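Local coordinates for acetylxylan esterase / glucomannan deacetylase (Cellvibrio japonicus, PDB 2W9X), which removes acetyl groups from plant cell-wall polysaccharides, acting on acetylated glucomannan with a large preference over acetylated xylan, at residues L28-G33 against G122-F127; A185-A190 against L348-L353; S214-Y219 against I242-N247. All coordinates share one frame; numbering follows the deposited sequence.

Contact 1 lies in the N-terminal beta domain, whereas contacts 2 and 3 belong to the SGNH-type hydrolase domain and share no helix or strand. Contacts 1 and 3 are buried and sit on opposite sides of the chain's centre, their own centres 28 Å apart; contact 2 is partly buried, with Ala187 at the surface. Their chemistry follows their place: contact 1 joins a backbone hydrogen bond and a water bridge to aromatic packing, contact 2 is helix packing on an aromatic ring, and contact 3 is leucine against leucine. Of the three, contact 3 lies by the catalytic centre, and the others lie away from the annotated sites.

Contact 1 (L28-G33 against G122-F127)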
loop_
_atom_site.group_PDB
_atom_site.type_symbol
_atom_site.label_atom_id
_atom_site.label_comp_id
_atom_site.label_asym_id
_atom_site.label_seq_id
_atom_site.Cartn_x
_atom_site.Cartn_y
_atom_site.Cartn_z
ATOM N N LEU B 28 19.502 -31.502 -22.936
ATOM C CA LEU B 28 19.243 -31.657 -21.499
ATOM C C LEU B 28 17.866 -31.108 -21.099
ATOM O O LEU B 28 17.333 -30.231 -21.783
ATOM C CB LEU B 28 20.321 -30.921 -20.690
ATOM C CG LEU B 28 21.657 -31.609 -20.410
ATOM C CD1 LEU B 28 22.688 -30.588 -19.929
ATOM C CD2 LEU B 28 21.490 -32.744 -19.398
ATOM N N PRO B 29 17.273 -31.643 -20.007
ATOM C CA PRO B 29 16.120 -30.962 -19.399
ATOM C C PRO B 29 16.484 -29.549 -18.958
ATOM O O PRO B 29 17.567 -29.325 -18.404
ATOM C CB PRO B 29 15.781 -31.824 -18.172
ATOM C CG PRO B 29 16.946 -32.749 -17.989
ATOM C CD PRO B 29 17.589 -32.914 -19.329
ATOM N N LEU B 30 15.577 -28.609 -19.213
ATOM C CA LEU B 30 15.822 -27.211 -18.926
ATOM C C LEU B 30 14.618 -26.567 -18.244
ATOM O O LEU B 30 13.511 -27.132 -18.240
ATOM C CB LEU B 30 16.234 -26.469 -20.213
ATOM C CG LEU B 30 15.326 -25.583 -21.076
ATOM C CD1 LEU B 30 16.047 -25.303 -22.381
ATOM C CD2 LEU B 30 13.960 -26.168 -21.348
ATOM N N HIS B 31 14.870 -25.404 -17.648
ATOM C CA HIS B 31 13.871 -24.573 -16.990
ATOM C C HIS B 31 13.861 -23.213 -17.682
ATOM O O HIS B 31 14.919 -22.676 -18.009
ATOM C CB HIS B 31 14.228 -24.410 -15.508
ATOM C CG HIS B 31 13.436 -23.352 -14.798
ATOM N ND1 HIS B 31 12.141 -23.553 -14.369
ATOM C CD2 HIS B 31 13.757 -22.089 -14.439
ATOM C CE1 HIS B 31 11.700 -22.460 -13.771
ATOM N NE2 HIS B 31 12.660 -21.554 -13.804
ATOM N N ILE B 32 12.667 -22.675 -17.908
ATOM C CA ILE B 32 12.494 -21.406 -18.626
ATOM C C ILE B 32 11.931 -20.316 -17.726
ATOM O O ILE B 32 10.931 -20.519 -17.030
ATOM C CB ILE B 32 11.551 -21.550 -19.853
ATOM C CG1 ILE B 32 12.060 -22.617 -20.816
ATOM C CG2 ILE B 32 11.380 -20.199 -20.565
ATOM C CD1 ILE B 32 10.952 -23.527 -21.372
ATOM N N GLY B 33 12.593 -19.163 -17.746
ATOM C CA GLY B 33 12.028 -17.949 -17.190
ATOM C C GLY B 33 11.570 -16.998 -18.280
ATOM O O GLY B 33 12.264 -16.792 -19.277
ATOM N N GLY B 122 13.857 -13.782 -31.135
ATOM C CA GLY B 122 15.057 -14.626 -31.203
ATOM C C GLY B 122 14.720 -16.053 -30.818
ATOM O O GLY B 122 13.708 -16.295 -30.162
ATOM N N ARG B 123 15.555 -17.004 -31.227
ATOM C CA ARG B 123 15.337 -18.394 -30.853
ATOM C C ARG B 123 16.535 -19.017 -30.135
ATOM O O ARG B 123 17.694 -18.818 -30.521
ATOM C CB ARG B 123 14.948 -19.239 -32.075
ATOM C CG ARG B 123 13.965 -18.557 -33.036
ATOM C CD ARG B 123 13.191 -19.554 -33.887
ATOM N NE ARG B 123 14.007 -20.172 -34.929
ATOM C CZ ARG B 123 14.654 -21.328 -34.789
ATOM N NH1 ARG B 123 14.594 -21.972 -33.634
ATOM N NH2 ARG B 123 15.369 -21.842 -35.792
ATOM N N PHE B 124 16.234 -19.767 -29.076
ATOM C CA PHE B 124 17.200 -20.637 -28.418
ATOM C C PHE B 124 16.790 -22.078 -28.697
ATOM O O PHE B 124 15.611 -22.430 -28.558
ATOM C CB PHE B 124 17.235 -20.359 -26.914
ATOM C CG PHE B 124 18.191 -21.229 -26.138
ATOM C CD1 PHE B 124 19.550 -21.253 -26.447
ATOM C CD2 PHE B 124 17.737 -21.985 -25.059
ATOM C CE1 PHE B 124 20.433 -22.046 -25.713
ATOM C CE2 PHE B 124 18.619 -22.772 -24.311
ATOM C CZ PHE B 124 19.964 -22.795 -24.636
ATOM N N LEU B 125 17.764 -22.898 -29.087
ATOM C CA LEU B 125 17.513 -24.283 -29.477
ATOM C C LEU B 125 17.994 -25.337 -28.466
ATOM O O LEU B 125 18.008 -26.529 -28.781
ATOM C CB LEU B 125 18.111 -24.566 -30.866
ATOM C CG LEU B 125 17.561 -23.805 -32.076
ATOM C CD1 LEU B 125 18.157 -24.345 -33.370
ATOM C CD2 LEU B 125 16.072 -23.946 -32.118
ATOM N N GLY B 126 18.401 -24.909 -27.270
ATOM C CA GLY B 126 18.689 -25.856 -26.186
ATOM C C GLY B 126 20.129 -26.054 -25.741
ATOM O O GLY B 126 21.074 -25.543 -26.363
ATOM N N PHE B 127 20.263 -26.812 -24.643
ATOM C CA PHE B 127 21.544 -27.205 -24.047
ATOM C C PHE B 127 21.891 -28.647 -24.429
ATOM O O PHE B 127 21.214 -29.583 -23.986
ATOM C CB PHE B 127 21.466 -27.125 -22.515
ATOM C CG PHE B 127 21.199 -25.743 -21.972
ATOM C CD1 PHE B 127 22.226 -24.805 -21.878
ATOM C CD2 PHE B 127 19.931 -25.396 -21.515
ATOM C CE1 PHE B 127 21.986 -23.532 -21.363
ATOM C CE2 PHE B 127 19.682 -24.124 -20.997
ATOM C CZ PHE B 127 20.714 -23.189 -20.919
HETATM O O HOH W 1 17.818 -28.264 -23.416
#
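Leu28 and Phe127 meet through their backbones: Leu28 N gives a hydrogen bond to Phe127 O (2.8 Å, 162° at the hydrogen). The return link is made by water. One molecule donates to Leu28 O at 2.6 Å and accepts from Phe127 N at 3.1 Å, filling the place of a second direct bond. The tight part lies beside this pair. Leu30 sends CD1 to the ring of Phe127, 4.0 Å from CD2, the two side chains crossing at about a right angle. The same methyl also meets the edge of the Phe124 ring, at CE2 (4.1 Å). Phe124 in turn puts CZ over the centre of one face of Phe127, 3.7 Å above its plane, and takes Gly126 N over the centre of one of its own faces. With CG anti to its backbone N (chi1 179°), Phe124 reaches into this cluster, where Phe57 and Leu68 also pack. The loose side is at Pro29, exposed and pointing away from 122-127. Here the chain runs along strand 56-62, with Pro29 O bonded to Thr59 OG1 and His31 and Gly33 pairing with Glu58 and Tyr56. The segments thus join the two antiparallel sheets of the N-terminal domain. The apolar packing depends on shape fit, while one direct bond and one water satisfy the backbone N and O of both Leu28 and Phe127 at the cluster's edge.

Contact 2 (A185-A190 against L348-L353); sequences AKAFDA and LLITHL
Ala185 O is gripped by two backbone donors, Phe188 N at 3.1 Å and Ala190 N at 3.0 Å, which approach from opposite faces of its carbonyl plane. Asp189 N adds a weak bond to Lys186 O, and Asp189 itself has positive phi (48°): this is a Schellman motif, closing the helix that includes 185-187. The turn brings Ala187 and Phe188 against helix 339-354. Ala187 offers its CB to the end of Ile350, 3.6 Å from CD1, a contact at the exposed margin. Phe188 goes deeper. With CG anti to its carbonyl carbon (chi1 -65°), its ring extends across to the helix, CE2 and CZ leading. CZ comes within 3.4 Å of Ile350 O, which lies at the ring edge and in its plane, so a C-H edge rather than the pi face meets the carbonyl oxygen. The same CZ packs 3.6 Å from Leu353 CB, while CE2 lies 4.1 Å from Ile350 CG1. The leading end of the ring thus rests on the helix surface, against two residues three positions apart, with its outer edge against the backbone. Trp360 meets the Phe188 ring with the planes at about 50°. Leu353 also touches Ile145 of strand 144-149 and Ile290 of strand 288-294, bringing the central parallel sheet into the same packing. A salt bridge from Asp189 to Arg141 and a hydrogen bond from Arg143 to Phe188 O hold the turn from outside. Two helices packed side by side along a parallel beta-sheet are characteristic of the three-layer alpha/beta/alpha fold of SGNH hydrolases.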
loop_
_atom_site.group_PDB
_atom_site.type_symbol
_atom_site.label_atom_id
_atom_site.label_comp_id
_atom_site.label_asym_id
_atom_site.label_seq_id
_atom_site.Cartn_x
_atom_site.Cartn_y
_atom_site.Cartn_z
ATOM N N ALA B 185 13.794 -10.112 -7.908
ATOM C CA ALA B 185 13.452 -11.534 -7.918
ATOM C C ALA B 185 14.595 -12.409 -7.357
ATOM O O ALA B 185 14.363 -13.358 -6.611
ATOM C CB ALA B 185 13.101 -11.960 -9.308
ATOM N N LYS B 186 15.832 -12.059 -7.698
ATOM C CA LYS B 186 17.002 -12.842 -7.272
ATOM C C LYS B 186 17.263 -12.801 -5.764
ATOM O O LYS B 186 17.747 -13.791 -5.187
ATOM C CB LYS B 186 18.234 -12.448 -8.090
ATOM C CG LYS B 186 18.169 -13.020 -9.522
ATOM C CD LYS B 186 19.333 -12.561 -10.379
ATOM C CE LYS B 186 19.308 -13.255 -11.725
ATOM N NZ LYS B 186 20.460 -12.819 -12.578
ATOM N N ALA B 187 16.907 -11.684 -5.120
ATOM C CA ALA B 187 17.032 -11.561 -3.658
ATOM C C ALA B 187 16.085 -12.516 -2.922
ATOM O O ALA B 187 16.323 -12.867 -1.765
ATOM C CB ALA B 187 16.805 -10.115 -3.202
ATOM N N PHE B 188 15.020 -12.943 -3.598
ATOM C CA PHE B 188 14.049 -13.857 -3.001
ATOM C C PHE B 188 14.095 -15.258 -3.630
ATOM O O PHE B 188 13.289 -16.116 -3.277
ATOM C CB PHE B 188 12.629 -13.275 -3.102
ATOM C CG PHE B 188 12.425 -12.017 -2.301
ATOM C CD1 PHE B 188 12.191 -12.080 -0.926
ATOM C CD2 PHE B 188 12.451 -10.762 -2.920
ATOM C CE1 PHE B 188 12.003 -10.906 -0.164
ATOM C CE2 PHE B 188 12.264 -9.580 -2.172
ATOM C CZ PHE B 188 12.035 -9.651 -0.792
ATOM N N ASP B 189 15.040 -15.476 -4.549
ATOM C CA ASP B 189 15.106 -16.690 -5.368
ATOM C C ASP B 189 13.756 -17.045 -6.003
ATOM O O ASP B 189 13.287 -18.183 -5.915
ATOM C CB ASP B 189 15.684 -17.879 -4.577
ATOM C CG ASP B 189 15.992 -19.075 -5.459
ATOM O OD1 ASP B 189 16.328 -18.877 -6.653
ATOM O OD2 ASP B 189 15.890 -20.219 -4.954
ATOM N N ALA B 190 13.146 -16.051 -6.642
ATOM C CA ALA B 190 11.874 -16.247 -7.339
ATOM C C ALA B 190 12.087 -16.278 -8.831
ATOM O O ALA B 190 12.987 -15.631 -9.356
ATOM C CB ALA B 190 10.895 -15.132 -6.985
ATOM N N LEU B 348 14.640 -0.849 -2.565
ATOM C CA LEU B 348 13.340 -0.338 -2.126
ATOM C C LEU B 348 12.277 -1.446 -2.116
ATOM O O LEU B 348 11.538 -1.630 -1.138
ATOM C CB LEU B 348 12.898 0.759 -3.098
ATOM C CG LEU B 348 12.231 2.068 -2.708
ATOM C CD1 LEU B 348 13.036 2.777 -1.616
ATOM C CD2 LEU B 348 12.160 2.927 -3.958
ATOM N N LEU B 349 12.201 -2.162 -3.233
ATOM C CA LEU B 349 11.257 -3.266 -3.415
ATOM C C LEU B 349 11.550 -4.448 -2.480
ATOM O O LEU B 349 10.639 -4.998 -1.848
ATOM C CB LEU B 349 11.298 -3.713 -4.879
ATOM C CG LEU B 349 10.558 -2.844 -5.902
ATOM C CD1 LEU B 349 10.931 -3.283 -7.290
ATOM C CD2 LEU B 349 9.050 -2.969 -5.701
ATOM N N ILE B 350 12.825 -4.832 -2.395
ATOM C CA ILE B 350 13.249 -5.922 -1.503
ATOM C C ILE B 350 12.832 -5.688 -0.046
ATOM O O ILE B 350 12.221 -6.565 0.585
ATOM C CB ILE B 350 14.769 -6.178 -1.610
ATOM C CG1 ILE B 350 15.107 -6.724 -2.996
ATOM C CG2 ILE B 350 15.270 -7.096 -0.448
ATOM C CD1 ILE B 350 16.574 -6.545 -3.436
ATOM N N THR B 351 13.142 -4.502 0.472
ATOM C CA THR B 351 12.763 -4.102 1.823
ATOM C C THR B 351 11.245 -4.104 2.018
ATOM O O THR B 351 10.746 -4.560 3.049
ATOM C CB THR B 351 13.340 -2.699 2.158
ATOM O OG1 THR B 351 14.745 -2.691 1.868
ATOM C CG2 THR B 351 13.129 -2.333 3.624
ATOM N N HIS B 352 10.521 -3.580 1.027
ATOM C CA HIS B 352 9.060 -3.563 1.054
ATOM C C HIS B 352 8.538 -4.996 1.159
ATOM O O HIS B 352 7.720 -5.292 2.021
ATOM C CB HIS B 352 8.505 -2.878 -0.202
ATOM C CG HIS B 352 7.015 -2.742 -0.207
ATOM N ND1 HIS B 352 6.362 -1.685 0.392
ATOM C CD2 HIS B 352 6.049 -3.534 -0.728
ATOM C CE1 HIS B 352 5.058 -1.831 0.241
ATOM N NE2 HIS B 352 4.841 -2.944 -0.435
ATOM N N LEU B 353 9.030 -5.876 0.289
ATOM C CA LEU B 353 8.529 -7.254 0.224
ATOM C C LEU B 353 8.922 -8.095 1.452
ATOM O O LEU B 353 8.187 -9.001 1.838
ATOM C CB LEU B 353 8.939 -7.922 -1.082
ATOM C CG LEU B 353 8.219 -7.307 -2.281
ATOM C CD1 LEU B 353 8.793 -7.815 -3.586
ATOM C CD2 LEU B 353 6.720 -7.582 -2.196
#

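Contact 3 (S214-Y219 against I242-N247); sequences SLLSLY and IGLGTN
Leu215 and Leu244 pack across the C-terminal end of the central parallel sheet of the SGNH hydrolase fold, where strand 239-243 gives way to the turn leading to Asn247. Asn247 and Gly199 probably stabilise the transition state, as in related enzymes, and Ser151 is the probable nucleophile. The contact between the segments is apolar. Leu244 lays both branches against the same side of Leu215, CD1 and CD2 each 3.9 Å from Leu215 CG, and the two side chains cross at about a right angle. In Leu215 the CG lies opposite its backbone N (chi1 -158°), which carries the branch toward the strand end. Leu216 adds a lighter touch, its CD1 4.2 Å from Leu244 CD1. Around the pair, Ile148 lies against Leu215 and Ile202 against Leu244, continuing the hydrophobic packing. The Leu244 side chain lies about 9 Å from that of Ser151, close to the probable active site.

The polar interactions do not join the segments: they lie within 214-219 or lead outward. Leu244 O accepts from Tyr269 OH, a bond that holds the strand end to helix 262-283. Gly245 follows as the N-cap of helix 246-249. Ser214 caps the short helix 215-218, its OG accepting a weak bond from Ser217 N at 3.3 Å. Ser217 answers with its own hydroxyl: OG donates to Ser214 O at 3.0 Å, tilted 24° from the carbonyl plane.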
loop_
_atom_site.group_PDB
_atom_site.type_symbol
_atom_site.label_atom_id
_atom_site.label_comp_id
_atom_site.label_asym_id
_atom_site.label_seq_id
_atom_site.Cartn_x
_atom_site.Cartn_y
_atom_site.Cartn_z
ATOM N N SER B 214 -0.945 0.462 -26.773
ATOM C CA SER B 214 -0.509 0.793 -25.420
ATOM C C SER B 214 0.194 -0.462 -24.886
ATOM O O SER B 214 0.197 -1.504 -25.545
ATOM C CB SER B 214 -1.713 1.135 -24.535
ATOM O OG SER B 214 -2.527 -0.012 -24.378
ATOM N N LEU B 215 0.768 -0.387 -23.695
ATOM C CA LEU B 215 1.327 -1.589 -23.066
ATOM C C LEU B 215 0.241 -2.645 -22.888
ATOM O O LEU B 215 0.470 -3.830 -23.132
ATOM C CB LEU B 215 1.987 -1.267 -21.712
ATOM C CG LEU B 215 3.038 -2.236 -21.156
ATOM C CD1 LEU B 215 2.453 -3.526 -20.574
ATOM C CD2 LEU B 215 4.098 -2.578 -22.235
ATOM N N LEU B 216 -0.937 -2.198 -22.460
ATOM C CA LEU B 216 -2.092 -3.055 -22.220
ATOM C C LEU B 216 -2.509 -3.902 -23.451
ATOM O O LEU B 216 -2.906 -5.051 -23.294
ATOM C CB LEU B 216 -3.274 -2.217 -21.678
ATOM C CG LEU B 216 -3.302 -1.975 -20.146
ATOM C CD1 LEU B 216 -1.986 -1.980 -19.508
ATOM C CD2 LEU B 216 -4.102 -0.751 -19.720
ATOM N N SER B 217 -2.388 -3.345 -24.653
ATOM C CA SER B 217 -2.782 -4.070 -25.873
ATOM C C SER B 217 -1.711 -5.077 -26.302
ATOM O O SER B 217 -2.011 -6.067 -26.949
ATOM C CB SER B 217 -3.117 -3.101 -27.019
ATOM O OG SER B 217 -1.948 -2.437 -27.457
ATOM N N LEU B 218 -0.465 -4.820 -25.907
ATOM C CA LEU B 218 0.648 -5.719 -26.182
ATOM C C LEU B 218 0.673 -6.853 -25.181
ATOM O O LEU B 218 1.108 -7.962 -25.494
ATOM C CB LEU B 218 1.974 -4.965 -26.079
ATOM C CG LEU B 218 2.227 -3.845 -27.096
ATOM C CD1 LEU B 218 3.369 -2.986 -26.588
ATOM C CD2 LEU B 218 2.555 -4.416 -28.456
ATOM N N TYR B 219 0.195 -6.549 -23.976
ATOM C CA TYR B 219 0.324 -7.423 -22.817
ATOM C C TYR B 219 -0.208 -8.857 -22.987
ATOM O O TYR B 219 0.387 -9.777 -22.442
ATOM C CB TYR B 219 -0.260 -6.767 -21.554
ATOM C CG TYR B 219 -0.049 -7.645 -20.342
ATOM C CD1 TYR B 219 1.158 -7.598 -19.612
ATOM C CD2 TYR B 219 -1.033 -8.552 -19.944
ATOM C CE1 TYR B 219 1.362 -8.438 -18.524
ATOM C CE2 TYR B 219 -0.837 -9.387 -18.851
ATOM C CZ TYR B 219 0.368 -9.324 -18.153
ATOM O OH TYR B 219 0.533 -10.167 -17.079
ATOM N N ILE B 242 3.661 -3.177 -11.268
ATOM C CA ILE B 242 3.325 -2.466 -12.495
ATOM C C ILE B 242 3.866 -1.044 -12.387
ATOM O O ILE B 242 3.546 -0.322 -11.453
ATOM C CB ILE B 242 1.794 -2.444 -12.777
ATOM C CG1 ILE B 242 1.205 -3.857 -12.632
ATOM C CG2 ILE B 242 1.531 -1.829 -14.190
ATOM C CD1 ILE B 242 -0.351 -3.941 -12.684
ATOM N N GLY B 243 4.689 -0.651 -13.343
ATOM C CA GLY B 243 5.219 0.723 -13.385
ATOM C C GLY B 243 4.857 1.308 -14.739
ATOM O O GLY B 243 5.591 1.106 -15.699
ATOM N N LEU B 244 3.731 2.024 -14.816
ATOM C CA LEU B 244 3.253 2.603 -16.075
ATOM C C LEU B 244 2.566 3.941 -15.795
ATOM O O LEU B 244 1.861 4.084 -14.786
ATOM C CB LEU B 244 2.267 1.626 -16.779
ATOM C CG LEU B 244 2.810 0.334 -17.426
ATOM C CD1 LEU B 244 1.671 -0.647 -17.863
ATOM C CD2 LEU B 244 3.702 0.680 -18.631
ATOM N N GLY B 245 2.739 4.906 -16.690
ATOM C CA GLY B 245 2.169 6.236 -16.499
ATOM C C GLY B 245 3.129 7.373 -16.836
ATOM O O GLY B 245 2.690 8.488 -17.122
ATOM N N THR B 246 4.439 7.111 -16.779
ATOM C CA THR B 246 5.423 8.116 -17.209
ATOM C C THR B 246 5.159 8.496 -18.676
ATOM O O THR B 246 5.120 9.672 -19.026
ATOM C CB THR B 246 6.884 7.658 -16.982
ATOM O OG1 THR B 246 7.169 7.696 -15.574
ATOM C CG2 THR B 246 7.882 8.603 -17.713
ATOM N N ASN B 247 4.936 7.499 -19.520
ATOM C CA ASN B 247 4.681 7.789 -20.918
ATOM C C ASN B 247 3.297 8.381 -21.171
ATOM O O ASN B 247 3.141 9.203 -22.078
ATOM C CB ASN B 247 4.941 6.570 -21.781
ATOM C CG ASN B 247 6.403 6.197 -21.787
ATOM O OD1 ASN B 247 6.761 5.056 -21.515
ATOM N ND2 ASN B 247 7.258 7.175 -22.056
#